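Local coordinates for thiol transferase (Phanerochaete chrysosporium, PDB 4F0B), which probably acts as a glutathione transferase of the Ure2p class, binding oxidized glutathione in a pocket of its GST fold, at residues E83-L88 with Q117-A122; E170-L173 with A179-K182; I74-F79 with L88-Q93. All coordinates share one frame; numbering follows the deposited sequence.

Interaction 1: E83-L88 with Q117-A122; sequences ETSAIL and QWLFFA. With GDS (oxidized glutathione disulfide), chain C.
S85 and L119 meet loosely: S85 OG lies 4.2 Å from L119 CD2, and the same methyl is 4.5 Å from L88 CD1. L119 CG stands anti to its carbonyl carbon (chi1 -74°), which sends the branched end toward helix 84-95. Between the helices comes K182 of helix 178-187, touching S85, L88 and L119. S85, small enough to sit between the helices, turns its hydroxyl to the H123 imidazole for its hydrogen bond. The ring's NE2 bonds E83 OE1, so H123 ties the helix face to the ligand site. E83 OE1 takes a bond from the amino N1 of GDS at 2.7 Å; the bend at chi2 (-71°) carries the carboxylate to it. A leucine here would probably leave N1 without its charged mate and H123 NE2 without its acceptor. T84 grips the neighbouring carboxylate twice: its backbone N reaches GDS OE2 at 2.8 Å, nearly straight (169°), and its OG1 donates to GDS OE1 at 2.6 Å. K182 NZ bonds OG1 in turn. An acidic residue just ahead of helix 84-95 and the hydroxyl residue that follows it hold the amino and carboxylate groups at the gamma-glutamyl end of the glutathione site characteristic of the GST fold.

Interaction 2: E170-L173 with A179-K182; sequences EYIL and ADIK
D180 and I172 meet where the loop before helix 178-187 folds back over that helix's first turn, the capping region of the C-terminal GST domain. D180 OD2 accepts from the backbone N of G177, the aspartate's half of a capping box; glycine has no side chain to return the bond. I181 on Y176 adds the hydrophobic staple beside it. The tight part gathers round D180 OD1. D180 CG, anti to its carbonyl carbon (chi1 -55°), turns the carboxylate toward the loop. I172 N donates to OD1 at 2.9 Å, almost straight (175°) into the syn lone pair, and W206 NE1 gives a second bond. I172 CG1 presses to 3.3 Å from D180 OD1 and Y171 CB to 3.5 Å; the oxygen sits in the plane of the Y171 ring at its edge, carboxylate and ring 83° apart. With so many donors, and so near a helix start, the buried carboxylate probably stays ionised. Packing slackens toward A179, whose small CB is 4.4 Å from I172 CD1 and 4.5 Å from L173 CD1. L173 is partly exposed, and here a water enters the contact: it accepts from L173 N at 2.8 Å and donates to D180 OD2 at 2.6 Å.

Interaction 3: I74-F79 with L88-Q93; sequences ITHEGF and LLYLAQ
An aromatic cluster that includes a hydroxyl-imidazole hydrogen bond, formed by H76, F79 and Y90, packs the end of a beta hairpin against the helix that follows it. Y90 reaches across from helix 84-95, its CG anti to the backbone N (chi1 -179°), and puts its hydroxyl 2.7 Å from H76 ND1, in the plane of the imidazole at its edge. Either atom could be the donor. The rings meet rim to rim with planes 67° apart, so the bond is made without stacking. F79 meets the phenol along the CE1 side: its ring is near parallel to that of Y90 (25°) but slid aside, with F79 CE2 3.6 Å from Y90 CE1. The topology is the beta-beta-alpha end of the thioredoxin-like domain. Strands 73-76 and 79-82 are joined by a type I' turn from H76 to F79, where G78 suits a conformation in which a CB would jam against the preceding carbonyl. Deeper in, I74 CD1 lies 4.0 Å from Y90 CD2 and 3.8 Å from L91 CD2; these branched aliphatic chains fill the space between sheet and helix. K110 of the second subunit also bonds Y90 OH and packs on F79, bringing the dimer partner against the cluster.

How the interactions relate
Helix 84-95 serves both interaction 1 and interaction 3: its first turn meets the ligand and helix 109-139, its middle meets the hairpin, and L88 belongs to both segments. Interaction 1 is the most central and entirely buried. Its direct packing is sparse, and its strong bonds go to glutathione and H123. Interaction 3, farther out, is richer in aromatic and aliphatic packing and, like interaction 1, touches the second subunit. Interaction 2 stays within the C-terminal domain, uses a carboxylate, backbone N-H groups and a water, and has no neighbour from the other chain. Its helix still joins the others: K182 CB packs 3.8 Å from L88 CD1.

Interaction 1: E83-L88 with Q117-A122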
loop_
_atom_site.group_PDB
_atom_site.type_symbol
_atom_site.label_atom_id
_atom_site.label_comp_id
_atom_site.label_asym_id
_atom_site.label_seq_id
_atom_site.Cartn_x
_atom_site.Cartn_y
_atom_site.Cartn_z
ATOM N N GLU A 83 9.099 -3.397 1.916
ATOM C CA GLU A 83 7.816 -3.221 1.189
ATOM C C GLU A 83 8.057 -3.070 -0.313
ATOM O O GLU A 83 8.676 -2.090 -0.764
ATOM C CB GLU A 83 6.992 -2.025 1.708
ATOM C CG GLU A 83 6.549 -2.178 3.160
ATOM C CD GLU A 83 5.469 -3.237 3.354
ATOM O OE1 GLU A 83 4.614 -3.398 2.442
ATOM O OE2 GLU A 83 5.475 -3.924 4.392
ATOM N N THR A 84 7.578 -4.062 -1.073
ATOM C CA THR A 84 7.733 -4.080 -2.542
ATOM C C THR A 84 7.690 -2.687 -3.179
ATOM O O THR A 84 8.662 -2.280 -3.834
ATOM C CB THR A 84 6.612 -4.921 -3.229
ATOM O OG1 THR A 84 5.337 -4.507 -2.721
ATOM C CG2 THR A 84 6.839 -6.405 -2.992
ATOM N N SER A 85 6.569 -1.980 -3.031
ATOM C CA SER A 85 6.362 -0.726 -3.755
ATOM C C SER A 85 7.346 0.337 -3.347
ATOM O O SER A 85 7.834 1.120 -4.204
ATOM C CB SER A 85 4.938 -0.242 -3.535
ATOM O OG SER A 85 4.047 -1.263 -3.991
ATOM N N ALA A 86 7.727 0.355 -2.051
ATOM C CA ALA A 86 8.710 1.330 -1.555
ATOM C C ALA A 86 10.097 1.019 -2.143
ATOM O O ALA A 86 10.892 1.935 -2.446
ATOM C CB ALA A 86 8.766 1.323 -0.005
ATOM N N ILE A 87 10.408 -0.268 -2.296
ATOM C CA ILE A 87 11.672 -0.699 -2.919
ATOM C C ILE A 87 11.725 -0.240 -4.390
ATOM O O ILE A 87 12.744 0.311 -4.841
ATOM C CB ILE A 87 11.821 -2.211 -2.843
ATOM C CG1 ILE A 87 11.946 -2.654 -1.366
ATOM C CG2 ILE A 87 13.054 -2.660 -3.651
ATOM C CD1 ILE A 87 11.721 -4.151 -1.141
ATOM N N LEU A 88 10.597 -0.428 -5.100
ATOM C CA LEU A 88 10.554 0.018 -6.499
ATOM C C LEU A 88 10.793 1.523 -6.590
ATOM O O LEU A 88 11.558 1.999 -7.433
ATOM C CB LEU A 88 9.199 -0.358 -7.123
ATOM C CG LEU A 88 8.940 -1.860 -7.229
ATOM C CD1 LEU A 88 7.527 -2.115 -7.775
ATOM C CD2 LEU A 88 9.901 -2.563 -8.184
ATOM N N GLN A 117 -0.529 6.611 -6.776
ATOM C CA GLN A 117 -1.905 6.142 -6.596
ATOM C C GLN A 117 -2.054 4.705 -7.075
ATOM O O GLN A 117 -2.679 3.877 -6.376
ATOM C CB GLN A 117 -2.864 7.060 -7.363
ATOM C CG GLN A 117 -2.901 8.492 -6.820
ATOM C CD GLN A 117 -3.760 9.361 -7.683
ATOM O OE1 GLN A 117 -4.909 9.040 -7.963
ATOM N NE2 GLN A 117 -3.196 10.498 -8.143
ATOM N N TRP A 118 -1.511 4.377 -8.254
ATOM C CA TRP A 118 -1.632 2.997 -8.748
ATOM C C TRP A 118 -0.784 1.997 -7.971
ATOM O O TRP A 118 -1.221 0.862 -7.768
ATOM C CB TRP A 118 -1.445 2.932 -10.279
ATOM C CG TRP A 118 -2.631 3.533 -10.978
ATOM C CD1 TRP A 118 -2.745 4.807 -11.432
ATOM C CD2 TRP A 118 -3.904 2.897 -11.227
ATOM N NE1 TRP A 118 -4.009 5.005 -11.987
ATOM C CE2 TRP A 118 -4.733 3.849 -11.845
ATOM C CE3 TRP A 118 -4.400 1.626 -10.999
ATOM C CZ2 TRP A 118 -6.051 3.554 -12.238
ATOM C CZ3 TRP A 118 -5.707 1.335 -11.381
ATOM C CH2 TRP A 118 -6.502 2.297 -11.998
ATOM N N LEU A 119 0.376 2.428 -7.471
ATOM C CA LEU A 119 1.152 1.557 -6.594
ATOM C C LEU A 119 0.393 1.276 -5.305
ATOM O O LEU A 119 0.304 0.115 -4.869
ATOM C CB LEU A 119 2.519 2.170 -6.280
ATOM C CG LEU A 119 3.520 2.118 -7.425
ATOM C CD1 LEU A 119 4.724 2.995 -7.064
ATOM C CD2 LEU A 119 4.027 0.692 -7.659
ATOM N N PHE A 120 -0.156 2.324 -4.690
ATOM C CA PHE A 120 -0.931 2.132 -3.460
ATOM C C PHE A 120 -2.208 1.318 -3.715
ATOM O O PHE A 120 -2.598 0.499 -2.843
ATOM C CB PHE A 120 -1.218 3.462 -2.759
ATOM C CG PHE A 120 -0.086 3.953 -1.908
ATOM C CD1 PHE A 120 0.202 3.330 -0.708
ATOM C CD2 PHE A 120 0.700 5.052 -2.308
ATOM C CE1 PHE A 120 1.252 3.785 0.075
ATOM C CE2 PHE A 120 1.756 5.523 -1.521
ATOM C CZ PHE A 120 2.037 4.888 -0.305
ATOM N N PHE A 121 -2.848 1.496 -4.867
ATOM C CA PHE A 121 -3.996 0.672 -5.207
ATOM C C PHE A 121 -3.598 -0.808 -5.204
ATOM O O PHE A 121 -4.327 -1.651 -4.679
ATOM C CB PHE A 121 -4.546 1.118 -6.580
ATOM C CG PHE A 121 -5.511 0.125 -7.191
ATOM C CD1 PHE A 121 -6.837 0.024 -6.740
ATOM C CD2 PHE A 121 -5.095 -0.703 -8.217
ATOM C CE1 PHE A 121 -7.739 -0.915 -7.322
ATOM C CE2 PHE A 121 -5.982 -1.641 -8.816
ATOM C CZ PHE A 121 -7.295 -1.751 -8.361
ATOM N N ALA A 122 -2.496 -1.135 -5.860
ATOM C CA ALA A 122 -2.021 -2.515 -5.926
ATOM C C ALA A 122 -1.637 -3.000 -4.536
ATOM O O ALA A 122 -1.927 -4.149 -4.167
ATOM C CB ALA A 122 -0.776 -2.582 -6.791
HETATM N N1 GDS C . 3.298 -5.697 1.841
HETATM C CA1 GDS C . 4.526 -6.540 1.694
HETATM C C1 GDS C . 5.260 -6.090 0.403
HETATM O OE1 GDS C . 4.586 -5.585 -0.521
HETATM O OE2 GDS C . 6.496 -6.241 0.367
HETATM C CB1 GDS C . 4.116 -8.014 1.538
HETATM C CG1 GDS C . 5.335 -8.953 1.498
HETATM C CD1 GDS C . 4.870 -10.392 1.667
HETATM O O1 GDS C . 3.704 -10.750 1.775
HETATM N N2 GDS C . 5.889 -11.310 1.766
HETATM C CA2 GDS C . 5.648 -12.751 1.919
HETATM C C2 GDS C . 6.453 -13.269 3.090
HETATM O O2 GDS C . 7.640 -12.899 3.289
HETATM C CB2 GDS C . 6.065 -13.558 0.692
HETATM S SG2 GDS C . 5.315 -13.030 -0.850
HETATM N N3 GDS C . 5.802 -14.158 3.863
HETATM C CA3 GDS C . 6.495 -14.759 5.007
HETATM C C3 GDS C . 5.710 -14.680 6.264
HETATM O OE3 GDS C . 6.265 -15.138 7.282
HETATM O OE4 GDS C . 4.566 -14.149 6.244
HETATM N N4 GDS C . 1.048 -11.116 0.709
HETATM C CA4 GDS C . -0.002 -10.114 0.785
HETATM C C4 GDS C . 0.386 -8.736 0.153
HETATM O OE5 GDS C . 1.280 -8.680 -0.716
HETATM O OE6 GDS C . -0.256 -7.760 0.578
HETATM C C5 GDS C . 0.723 -12.405 0.580
HETATM O O5 GDS C . -0.468 -12.793 0.519
HETATM C CA5 GDS C . 1.868 -13.401 0.530
HETATM N N5 GDS C . 1.497 -14.627 1.276
HETATM C CB5 GDS C . 2.140 -13.669 -0.967
HETATM S SG5 GDS C . 3.634 -14.630 -1.185
HETATM C CA6 GDS C . 1.466 -15.307 5.440
HETATM C C6 GDS C . -0.067 -15.423 5.557
HETATM O OE7 GDS C . -0.775 -14.639 4.886
HETATM O OE8 GDS C . -0.509 -16.270 6.375
HETATM N N6 GDS C . 2.030 -15.460 6.779
HETATM C CB6 GDS C . 2.028 -16.414 4.492
HETATM C CG6 GDS C . 1.643 -16.311 2.987
HETATM C CD6 GDS C . 2.201 -15.061 2.370
HETATM O O6 GDS C . 3.162 -14.432 2.786
#

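Interaction 2: E170-L173 with A179-K182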
loop_
_atom_site.group_PDB
_atom_site.type_symbol
_atom_site.label_atom_id
_atom_site.label_comp_id
_atom_site.label_asym_id
_atom_site.label_seq_id
_atom_site.Cartn_x
_atom_site.Cartn_y
_atom_site.Cartn_z
ATOM N N GLU A 170 -1.607 0.254 -23.537
ATOM C CA GLU A 170 -0.775 -0.927 -23.374
ATOM C C GLU A 170 -0.224 -1.054 -21.952
ATOM O O GLU A 170 0.117 -2.169 -21.535
ATOM C CB GLU A 170 0.413 -0.942 -24.342
ATOM C CG GLU A 170 -0.038 -1.137 -25.789
ATOM C CD GLU A 170 1.112 -1.567 -26.700
ATOM O OE1 GLU A 170 2.296 -1.227 -26.417
ATOM O OE2 GLU A 170 0.837 -2.270 -27.689
ATOM N N TYR A 171 -0.098 0.063 -21.212
ATOM C CA TYR A 171 0.465 0.058 -19.849
ATOM C C TYR A 171 -0.344 1.028 -19.003
ATOM O O TYR A 171 -1.026 1.948 -19.538
ATOM C CB TYR A 171 1.974 0.427 -19.846
ATOM C CG TYR A 171 2.769 -0.510 -20.704
ATOM C CD1 TYR A 171 3.103 -1.779 -20.236
ATOM C CD2 TYR A 171 3.125 -0.157 -22.011
ATOM C CE1 TYR A 171 3.789 -2.674 -21.043
ATOM C CE2 TYR A 171 3.822 -1.035 -22.824
ATOM C CZ TYR A 171 4.138 -2.302 -22.333
ATOM O OH TYR A 171 4.813 -3.167 -23.178
ATOM N N ILE A 172 -0.276 0.832 -17.685
ATOM C CA ILE A 172 -1.191 1.548 -16.796
ATOM C C ILE A 172 -1.078 3.065 -16.928
ATOM O O ILE A 172 -2.102 3.764 -17.008
ATOM C CB ILE A 172 -0.950 1.117 -15.339
ATOM C CG1 ILE A 172 -1.244 -0.384 -15.197
ATOM C CG2 ILE A 172 -1.794 1.955 -14.363
ATOM C CD1 ILE A 172 -0.759 -0.930 -13.850
ATOM N N LEU A 173 0.156 3.560 -16.967
ATOM C CA LEU A 173 0.400 4.988 -17.081
ATOM C C LEU A 173 1.045 5.318 -18.422
ATOM O O LEU A 173 1.908 6.180 -18.493
ATOM C CB LEU A 173 1.237 5.520 -15.895
ATOM C CG LEU A 173 0.506 5.270 -14.560
ATOM C CD1 LEU A 173 1.464 5.700 -13.456
ATOM C CD2 LEU A 173 -0.785 6.045 -14.467
ATOM N N ALA A 179 4.635 0.951 -11.824
ATOM C CA ALA A 179 3.274 0.544 -11.506
ATOM C C ALA A 179 2.880 -0.759 -12.186
ATOM O O ALA A 179 2.216 -1.606 -11.563
ATOM C CB ALA A 179 2.283 1.620 -11.853
ATOM N N ASP A 180 3.279 -0.940 -13.442
ATOM C CA ASP A 180 3.048 -2.212 -14.110
ATOM C C ASP A 180 3.804 -3.340 -13.443
ATOM O O ASP A 180 3.245 -4.404 -13.246
ATOM C CB ASP A 180 3.487 -2.132 -15.568
ATOM C CG ASP A 180 2.826 -0.989 -16.301
ATOM O OD1 ASP A 180 1.642 -1.106 -16.707
ATOM O OD2 ASP A 180 3.514 0.050 -16.433
ATOM N N ILE A 181 5.071 -3.094 -13.127
ATOM C CA ILE A 181 5.912 -4.125 -12.535
ATOM C C ILE A 181 5.314 -4.648 -11.226
ATOM O O ILE A 181 5.235 -5.863 -11.009
ATOM C CB ILE A 181 7.372 -3.629 -12.383
ATOM C CG1 ILE A 181 8.020 -3.428 -13.766
ATOM C CG2 ILE A 181 8.206 -4.608 -11.530
ATOM C CD1 ILE A 181 9.323 -2.598 -13.723
ATOM N N LYS A 182 4.871 -3.738 -10.366
ATOM C CA LYS A 182 4.279 -4.133 -9.093
ATOM C C LYS A 182 3.090 -5.060 -9.265
ATOM O O LYS A 182 3.003 -6.130 -8.616
ATOM C CB LYS A 182 3.856 -2.900 -8.297
ATOM C CG LYS A 182 2.977 -3.236 -7.070
ATOM C CD LYS A 182 3.694 -4.062 -6.009
ATOM C CE LYS A 182 2.659 -4.623 -4.998
ATOM N NZ LYS A 182 3.259 -5.687 -4.139
HETATM O O HOH W 1 2.737 2.537 -16.455
#

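Interaction 3: I74-F79 with L88-Q93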
loop_
_atom_site.group_PDB
_atom_site.type_symbol
_atom_site.label_atom_id
_atom_site.label_comp_id
_atom_site.label_asym_id
_atom_site.label_seq_id
_atom_site.Cartn_x
_atom_site.Cartn_y
_atom_site.Cartn_z
ATOM N N ILE A 74 15.609 -4.804 0.423
ATOM C CA ILE A 74 16.952 -4.589 -0.080
ATOM C C ILE A 74 17.810 -3.839 0.895
ATOM O O ILE A 74 17.314 -3.188 1.812
ATOM C CB ILE A 74 16.991 -3.809 -1.396
ATOM C CG1 ILE A 74 16.400 -2.392 -1.225
ATOM C CG2 ILE A 74 16.297 -4.585 -2.524
ATOM C CD1 ILE A 74 16.713 -1.444 -2.407
ATOM N N THR A 75 19.124 -3.971 0.726
ATOM C CA THR A 75 20.031 -2.948 1.261
ATOM C C THR A 75 20.767 -2.319 0.120
ATOM O O THR A 75 21.101 -2.976 -0.856
ATOM C CB THR A 75 21.003 -3.493 2.302
ATOM O OG1 THR A 75 21.789 -4.551 1.729
ATOM C CG2 THR A 75 20.228 -4.000 3.519
ATOM N N HIS A 76 21.014 -1.024 0.235
ATOM C CA HIS A 76 21.778 -0.303 -0.763
ATOM C C HIS A 76 22.829 0.469 -0.036
ATOM O O HIS A 76 22.534 1.422 0.690
ATOM C CB HIS A 76 20.891 0.627 -1.567
ATOM C CG HIS A 76 21.654 1.538 -2.472
ATOM N ND1 HIS A 76 21.333 2.867 -2.613
ATOM C CD2 HIS A 76 22.761 1.328 -3.235
ATOM C CE1 HIS A 76 22.208 3.443 -3.426
ATOM N NE2 HIS A 76 23.084 2.533 -3.810
ATOM N N GLU A 77 24.062 0.020 -0.250
ATOM C CA GLU A 77 25.206 0.492 0.494
ATOM C C GLU A 77 24.873 0.538 1.962
ATOM O O GLU A 77 25.160 1.508 2.639
ATOM C CB GLU A 77 25.688 1.844 -0.046
ATOM C CG GLU A 77 26.203 1.710 -1.483
ATOM C CD GLU A 77 26.921 2.945 -2.007
ATOM O OE1 GLU A 77 27.264 3.833 -1.201
ATOM O OE2 GLU A 77 27.138 3.031 -3.232
ATOM N N GLY A 78 24.161 -0.495 2.424
ATOM C CA GLY A 78 23.813 -0.626 3.827
ATOM C C GLY A 78 22.445 -0.089 4.241
ATOM O O GLY A 78 21.935 -0.485 5.295
ATOM N N PHE A 79 21.852 0.808 3.435
ATOM C CA PHE A 79 20.552 1.433 3.765
ATOM C C PHE A 79 19.438 0.449 3.453
ATOM O O PHE A 79 19.318 0.001 2.313
ATOM C CB PHE A 79 20.352 2.709 2.918
ATOM C CG PHE A 79 19.038 3.385 3.159
ATOM C CD1 PHE A 79 18.819 4.100 4.334
ATOM C CD2 PHE A 79 18.010 3.299 2.220
ATOM C CE1 PHE A 79 17.604 4.717 4.582
ATOM C CE2 PHE A 79 16.783 3.915 2.460
ATOM C CZ PHE A 79 16.586 4.641 3.653
ATOM N N LEU A 88 10.597 -0.428 -5.100
ATOM C CA LEU A 88 10.554 0.018 -6.499
ATOM C C LEU A 88 10.793 1.523 -6.590
ATOM O O LEU A 88 11.558 1.999 -7.433
ATOM C CB LEU A 88 9.199 -0.358 -7.123
ATOM C CG LEU A 88 8.940 -1.860 -7.229
ATOM C CD1 LEU A 88 7.527 -2.115 -7.775
ATOM C CD2 LEU A 88 9.901 -2.563 -8.184
ATOM N N LEU A 89 10.112 2.281 -5.739
ATOM C CA LEU A 89 10.281 3.745 -5.735
ATOM C C LEU A 89 11.721 4.160 -5.388
ATOM O O LEU A 89 12.273 5.054 -6.017
ATOM C CB LEU A 89 9.287 4.384 -4.760
ATOM C CG LEU A 89 7.847 4.337 -5.307
ATOM C CD1 LEU A 89 6.895 4.505 -4.147
ATOM C CD2 LEU A 89 7.645 5.464 -6.280
ATOM N N TYR A 90 12.318 3.520 -4.387
ATOM C CA TYR A 90 13.695 3.831 -4.010
ATOM C C TYR A 90 14.678 3.563 -5.148
ATOM O O TYR A 90 15.540 4.380 -5.455
ATOM C CB TYR A 90 14.114 2.959 -2.826
ATOM C CG TYR A 90 15.523 3.247 -2.365
ATOM C CD1 TYR A 90 15.777 4.268 -1.438
ATOM C CD2 TYR A 90 16.617 2.534 -2.874
ATOM C CE1 TYR A 90 17.091 4.555 -1.032
ATOM C CE2 TYR A 90 17.921 2.817 -2.475
ATOM C CZ TYR A 90 18.156 3.833 -1.559
ATOM O OH TYR A 90 19.463 4.107 -1.152
ATOM N N LEU A 91 14.553 2.383 -5.751
ATOM C CA LEU A 91 15.478 2.021 -6.816
ATOM C C LEU A 91 15.294 2.943 -8.006
ATOM O O LEU A 91 16.288 3.352 -8.642
ATOM C CB LEU A 91 15.278 0.559 -7.227
ATOM C CG LEU A 91 15.734 -0.493 -6.206
ATOM C CD1 LEU A 91 15.307 -1.879 -6.661
ATOM C CD2 LEU A 91 17.258 -0.446 -6.030
ATOM N N ALA A 92 14.052 3.283 -8.316
ATOM C CA ALA A 92 13.827 4.246 -9.391
ATOM C C ALA A 92 14.474 5.591 -9.081
ATOM O O ALA A 92 15.152 6.163 -9.941
ATOM C CB ALA A 92 12.335 4.404 -9.675
ATOM N N GLN A 93 14.296 6.092 -7.865
ATOM C CA GLN A 93 14.818 7.412 -7.538
ATOM C C GLN A 93 16.343 7.444 -7.629
ATOM O O GLN A 93 16.925 8.429 -8.069
ATOM C CB GLN A 93 14.344 7.850 -6.137
ATOM C CG GLN A 93 14.999 9.178 -5.657
ATOM C CD GLN A 93 14.479 9.662 -4.289
ATOM O OE1 GLN A 93 13.857 8.903 -3.554
ATOM N NE2 GLN A 93 14.714 10.933 -3.968
#